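Serpin48 (Tenebrio molitor, PDB 3OZQ) inhibits the serine protease SPE as a highly specific serpin of insect innate immunity. Local coordinates at residues Lys134-Trp139 with Arg162-Asn167; Ala219-Leu224 with Leu255-Thr260. All blocks are in the same frame, centred on the assembly; numbering follows the deposited sequence.

Contact 1: residues Lys134-Trp139 with Arg162-Asn167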
loop_
_atom_site.group_PDB
_atom_site.type_symbol
_atom_site.label_atom_id
_atom_site.label_comp_id
_atom_site.label_asym_id
_atom_site.label_seq_id
_atom_site.Cartn_x
_atom_site.Cartn_y
_atom_site.Cartn_z
ATOM N N LYS A 134 21.070 -1.981 -10.538
ATOM C CA LYS A 134 20.538 -2.717 -11.685
ATOM C C LYS A 134 20.079 -4.130 -11.305
ATOM O O LYS A 134 19.035 -4.601 -11.741
ATOM C CB LYS A 134 21.573 -2.784 -12.818
ATOM C CG LYS A 134 21.006 -3.401 -14.085
ATOM C CD LYS A 134 21.943 -3.272 -15.273
ATOM C CE LYS A 134 21.211 -3.600 -16.576
ATOM N NZ LYS A 134 20.230 -2.539 -16.967
ATOM N N LEU A 135 20.870 -4.793 -10.481
ATOM C CA LEU A 135 20.603 -6.164 -10.069
ATOM C C LEU A 135 19.275 -6.223 -9.321
ATOM O O LEU A 135 18.410 -7.042 -9.634
ATOM C CB LEU A 135 21.750 -6.659 -9.178
ATOM C CG LEU A 135 21.893 -8.100 -8.673
ATOM C CD1 LEU A 135 21.223 -8.286 -7.315
ATOM C CD2 LEU A 135 21.384 -9.108 -9.697
ATOM N N MET A 136 19.126 -5.346 -8.335
ATOM C CA MET A 136 17.910 -5.290 -7.533
ATOM C C MET A 136 16.715 -4.924 -8.408
ATOM O O MET A 136 15.679 -5.568 -8.340
ATOM C CB MET A 136 18.073 -4.299 -6.381
ATOM C CG MET A 136 19.135 -4.721 -5.387
ATOM S SD MET A 136 19.491 -3.498 -4.113
ATOM C CE MET A 136 17.980 -3.512 -3.194
ATOM N N ASN A 137 16.875 -3.911 -9.256
ATOM C CA ASN A 137 15.792 -3.491 -10.144
ATOM C C ASN A 137 15.386 -4.550 -11.153
ATOM O O ASN A 137 14.220 -4.644 -11.523
ATOM C CB ASN A 137 16.158 -2.197 -10.875
ATOM C CG ASN A 137 16.286 -1.024 -9.931
ATOM O OD1 ASN A 137 15.817 -1.083 -8.790
ATOM N ND2 ASN A 137 16.920 0.049 -10.394
ATOM N N ALA A 138 16.353 -5.337 -11.618
ATOM C CA ALA A 138 16.062 -6.333 -12.640
ATOM C C ALA A 138 15.248 -7.442 -11.998
ATOM O O ALA A 138 14.330 -7.988 -12.617
ATOM C CB ALA A 138 17.350 -6.884 -13.256
ATOM N N TRP A 139 15.582 -7.750 -10.751
ATOM C CA TRP A 139 14.858 -8.751 -9.988
ATOM C C TRP A 139 13.409 -8.303 -9.826
ATOM O O TRP A 139 12.480 -9.055 -10.113
ATOM C CB TRP A 139 15.493 -8.986 -8.615
ATOM C CG TRP A 139 14.758 -10.057 -7.845
ATOM C CD1 TRP A 139 14.899 -11.406 -7.992
ATOM C CD2 TRP A 139 13.734 -9.865 -6.855
ATOM N NE1 TRP A 139 14.041 -12.067 -7.145
ATOM C CE2 TRP A 139 13.317 -11.145 -6.434
ATOM C CE3 TRP A 139 13.147 -8.736 -6.270
ATOM C CZ2 TRP A 139 12.334 -11.329 -5.456
ATOM C CZ3 TRP A 139 12.166 -8.922 -5.297
ATOM C CH2 TRP A 139 11.773 -10.208 -4.901
ATOM N N ARG A 162 24.251 -1.350 4.087
ATOM C CA ARG A 162 24.361 -2.626 4.803
ATOM C C ARG A 162 23.155 -3.542 4.594
ATOM O O ARG A 162 23.310 -4.705 4.248
ATOM C CB ARG A 162 24.571 -2.382 6.304
ATOM C CG ARG A 162 26.062 -2.271 6.711
ATOM C CD ARG A 162 26.274 -1.331 7.906
ATOM N NE ARG A 162 25.844 0.049 7.625
ATOM C CZ ARG A 162 25.803 1.017 8.539
ATOM N NH1 ARG A 162 26.168 0.765 9.786
ATOM N NH2 ARG A 162 25.404 2.233 8.214
ATOM N N VAL A 163 21.955 -3.017 4.828
ATOM C CA VAL A 163 20.729 -3.752 4.489
ATOM C C VAL A 163 19.718 -2.865 3.783
ATOM O O VAL A 163 19.407 -1.754 4.248
ATOM C CB VAL A 163 20.043 -4.365 5.726
ATOM C CG1 VAL A 163 18.712 -5.026 5.327
ATOM C CG2 VAL A 163 20.964 -5.370 6.407
ATOM N N VAL A 164 19.198 -3.362 2.663
ATOM C CA VAL A 164 18.191 -2.642 1.913
ATOM C C VAL A 164 16.933 -3.490 1.820
ATOM O O VAL A 164 16.992 -4.643 1.389
ATOM C CB VAL A 164 18.684 -2.299 0.494
ATOM C CG1 VAL A 164 17.564 -1.644 -0.316
ATOM C CG2 VAL A 164 19.906 -1.393 0.578
ATOM N N LEU A 165 15.812 -2.911 2.251
ATOM C CA LEU A 165 14.478 -3.504 2.067
ATOM C C LEU A 165 13.854 -2.973 0.793
ATOM O O LEU A 165 13.672 -1.769 0.640
ATOM C CB LEU A 165 13.537 -3.150 3.222
ATOM C CG LEU A 165 13.860 -3.396 4.699
ATOM C CD1 LEU A 165 12.660 -3.961 5.438
ATOM C CD2 LEU A 165 15.110 -4.229 4.941
ATOM N N ILE A 166 13.517 -3.880 -0.109
ATOM C CA ILE A 166 12.838 -3.528 -1.346
ATOM C C ILE A 166 11.407 -4.048 -1.278
ATOM O O ILE A 166 11.192 -5.187 -0.863
ATOM C CB ILE A 166 13.509 -4.212 -2.534
ATOM C CG1 ILE A 166 14.840 -3.533 -2.834
ATOM C CG2 ILE A 166 12.607 -4.161 -3.734
ATOM C CD1 ILE A 166 14.799 -2.039 -2.656
ATOM N N ASN A 167 10.448 -3.223 -1.687
ATOM C CA ASN A 167 9.010 -3.550 -1.562
ATOM C C ASN A 167 8.197 -3.004 -2.730
ATOM O O ASN A 167 7.731 -1.880 -2.686
ATOM C CB ASN A 167 8.485 -2.962 -0.253
ATOM C CG ASN A 167 7.020 -3.274 0.012
ATOM O OD1 ASN A 167 6.434 -4.182 -0.576
ATOM N ND2 ASN A 167 6.441 -2.537 0.944
#

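Contact 2: residues Ala219-Leu224 with Leu255-Thr260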
loop_
_atom_site.group_PDB
_atom_site.type_symbol
_atom_site.label_atom_id
_atom_site.label_comp_id
_atom_site.label_asym_id
_atom_site.label_seq_id
_atom_site.Cartn_x
_atom_site.Cartn_y
_atom_site.Cartn_z
ATOM N N ALA A 219 -18.504 14.574 4.692
ATOM C CA ALA A 219 -18.081 13.883 3.490
ATOM C C ALA A 219 -19.025 12.726 3.219
ATOM O O ALA A 219 -19.851 12.372 4.055
ATOM C CB ALA A 219 -16.651 13.381 3.649
ATOM N N LYS A 220 -18.905 12.151 2.035
ATOM C CA LYS A 220 -19.648 10.956 1.679
ATOM C C LYS A 220 -18.627 9.869 1.397
ATOM O O LYS A 220 -17.523 10.164 0.950
ATOM C CB LYS A 220 -20.470 11.195 0.416
ATOM C CG LYS A 220 -21.642 12.152 0.554
ATOM C CD LYS A 220 -22.435 12.160 -0.750
ATOM C CE LYS A 220 -23.590 13.170 -0.740
ATOM N NZ LYS A 220 -23.951 13.604 -2.131
ATOM N N LEU A 221 -19.011 8.621 1.642
ATOM C CA LEU A 221 -18.146 7.478 1.399
ATOM C C LEU A 221 -18.894 6.480 0.555
ATOM O O LEU A 221 -20.072 6.216 0.790
ATOM C CB LEU A 221 -17.738 6.792 2.708
ATOM C CG LEU A 221 -17.001 7.619 3.754
ATOM C CD1 LEU A 221 -17.989 8.260 4.701
ATOM C CD2 LEU A 221 -16.036 6.725 4.511
ATOM N N LEU A 222 -18.205 5.931 -0.431
ATOM C CA LEU A 222 -18.796 4.964 -1.331
ATOM C C LEU A 222 -17.855 3.793 -1.470
ATOM O O LEU A 222 -16.678 3.976 -1.738
ATOM C CB LEU A 222 -18.998 5.580 -2.708
ATOM C CG LEU A 222 -19.403 4.581 -3.789
ATOM C CD1 LEU A 222 -20.817 4.116 -3.567
ATOM C CD2 LEU A 222 -19.267 5.203 -5.170
ATOM N N GLU A 223 -18.372 2.586 -1.319
ATOM C CA GLU A 223 -17.524 1.419 -1.480
ATOM C C GLU A 223 -17.890 0.656 -2.752
ATOM O O GLU A 223 -18.991 0.122 -2.891
ATOM C CB GLU A 223 -17.584 0.560 -0.205
ATOM C CG GLU A 223 -17.184 -0.864 -0.365
ATOM C CD GLU A 223 -17.353 -1.660 0.929
ATOM O OE1 GLU A 223 -17.415 -1.048 2.022
ATOM O OE2 GLU A 223 -17.410 -2.903 0.847
ATOM N N LEU A 224 -16.969 0.666 -3.704
ATOM C CA LEU A 224 -17.150 0.010 -4.991
ATOM C C LEU A 224 -16.575 -1.392 -4.905
ATOM O O LEU A 224 -15.389 -1.561 -4.606
ATOM C CB LEU A 224 -16.445 0.795 -6.099
ATOM C CG LEU A 224 -17.009 2.163 -6.501
ATOM C CD1 LEU A 224 -16.043 2.871 -7.436
ATOM C CD2 LEU A 224 -18.370 2.022 -7.155
ATOM N N LEU A 255 -11.499 4.809 9.457
ATOM C CA LEU A 255 -12.379 4.053 10.337
ATOM C C LEU A 255 -13.496 3.377 9.562
ATOM O O LEU A 255 -14.010 3.929 8.592
ATOM C CB LEU A 255 -12.996 4.972 11.386
ATOM C CG LEU A 255 -12.021 5.730 12.278
ATOM C CD1 LEU A 255 -12.780 6.390 13.424
ATOM C CD2 LEU A 255 -10.949 4.789 12.795
ATOM N N PRO A 256 -13.871 2.170 9.992
ATOM C CA PRO A 256 -15.008 1.448 9.417
ATOM C C PRO A 256 -16.314 2.152 9.785
ATOM O O PRO A 256 -16.448 2.672 10.898
ATOM C CB PRO A 256 -14.937 0.079 10.104
ATOM C CG PRO A 256 -13.555 -0.007 10.679
ATOM C CD PRO A 256 -13.195 1.394 11.040
ATOM N N HIS A 257 -17.259 2.181 8.856
ATOM C CA HIS A 257 -18.529 2.856 9.096
ATOM C C HIS A 257 -19.702 1.934 8.801
ATOM O O HIS A 257 -19.548 0.915 8.125
ATOM C CB HIS A 257 -18.637 4.123 8.248
ATOM C CG HIS A 257 -17.644 5.184 8.610
ATOM N ND1 HIS A 257 -17.755 5.950 9.751
ATOM C CD2 HIS A 257 -16.523 5.609 7.980
ATOM C CE1 HIS A 257 -16.746 6.801 9.808
ATOM N NE2 HIS A 257 -15.984 6.615 8.745
ATOM N N ASN A 258 -20.874 2.304 9.311
ATOM C CA ASN A 258 -22.095 1.537 9.090
ATOM C C ASN A 258 -22.625 1.730 7.679
ATOM O O ASN A 258 -23.689 2.321 7.481
ATOM C CB ASN A 258 -23.175 1.952 10.095
ATOM C CG ASN A 258 -22.705 1.848 11.534
ATOM O OD1 ASN A 258 -23.045 0.897 12.243
ATOM N ND2 ASN A 258 -21.917 2.827 11.973
ATOM N N LEU A 259 -21.881 1.231 6.700
ATOM C CA LEU A 259 -22.247 1.418 5.300
ATOM C C LEU A 259 -23.413 0.513 4.913
ATOM O O LEU A 259 -23.401 -0.685 5.197
ATOM C CB LEU A 259 -21.039 1.145 4.400
ATOM C CG LEU A 259 -19.742 1.849 4.818
ATOM C CD1 LEU A 259 -18.527 1.075 4.330
ATOM C CD2 LEU A 259 -19.705 3.278 4.313
ATOM N N THR A 260 -24.421 1.090 4.271
ATOM C CA THR A 260 -25.569 0.318 3.810
ATOM C C THR A 260 -25.758 0.509 2.315
ATOM O O THR A 260 -25.353 1.527 1.759
ATOM C CB THR A 260 -26.860 0.736 4.531
ATOM O OG1 THR A 260 -27.015 2.162 4.444
ATOM C CG2 THR A 260 -26.809 0.323 5.993
#

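Contact 1: residues Lys134-Trp139 with Arg162-Asn167
Met136 reaches from helix 129-143 to strand 163-174 and meets Val164 and Ile166 there. These two residues project from the same face of the strand, two positions apart. Met136 CE does all the touching. Met136 CE sits 3.5 Å from Val164 CG1, which is close for apolar carbons, and the same from Ile166 CD1. Its still shorter approach to Ile166 CG1 is doubtful, so the exact place of the methyl is uncertain. The Met136 side chain runs out extended through CG (chi2 174°). It then bends at the sulfur (chi3 68°), which turns the methyl in among the strand side chains. The contact is purely apolar and buried. Val152, in the loop after the helix, lies against both Met136 and Ile166. Asn137 OD1 accepts a hydrogen bond from Val152 N, which ties this loop back to the helix.

Packing is looser one turn on. Trp139 CZ3 comes no nearer than 5.0 Å to Ile166 CG2, and the indole lies instead on strand 90-100, with a cation-pi contact to Lys96. Lys134 and Ala138 lie on the solvent side of the helix. The other face of the strand is covered too: Leu165 and Asn167 turn toward helix 38-50. This fits the serpin fold, in which helix F lies across the face of beta-sheet A, here with Met136 reaching the third strand.

Contact 2: residues Ala219-Leu224 with Leu255-Thr260
Leu221 and Glu223 project from one face of strand 219-225 and meet His257 and Leu259 of the loop between helix 250-254 and strand 260-278. Leu221 CD2 comes 3.7 Å from His257 CD2, approaching the imidazole obliquely. The two side chains lie at about a right angle. Leu259 fits beside them, with its CD2 a looser 4.3 Å from Leu221 CB. On the other branch, Leu259 CD1 lies 3.3 Å from Glu223 OE1, so a carboxylate oxygen rests against an apolar methyl. Glu223 gets there with CG anti to its backbone nitrogen (chi1 159°) and an extended chain beyond.

Several features hold this first shell in place. Asn258 is the centre of an inverse gamma turn, closed by a weak bond from Leu259 N to His257 O of 2.8 Å. Both flanking side chains are directed at the strand. The His257 ring meets that of Tyr212, their planes about 15° apart, and His257 NE2 makes a weak hydrogen bond to Arg252 O. Tyr212 belongs to strand 207-214 and pairs through its backbone with Leu221, so the histidine bridges two neighbouring strands. Glu223 OE1 also has a long, weak ion pair with Lys361. Leu222 points to the other face, onto Phe209 and Phe350. This is the packing of a helix-to-strand connection over serpin beta-sheet B.

Contact 1 and contact 2 lie on opposite sides of the chain's centre, with their own centres 38 Å apart and their nearest atoms about 21 Å apart. Strand pairings run continuously between them, from 163-174 through 310-321, 260-278 and 207-214 to 219-225. In the serpin fold, contact 1 lies on beta-sheet A and contact 2 on beta-sheet B. The reactive loop is probably the partly disordered segment between strands 310-321 and 348-351. Strands 163-174 and 310-321 still pair directly, so this loop is not fully inserted. The short strand 325-326 pairs with 163-174, consistent with entry of its first residues. Contact 1 thus lies on a strand that would flank a fully inserted loop, as in other serpins.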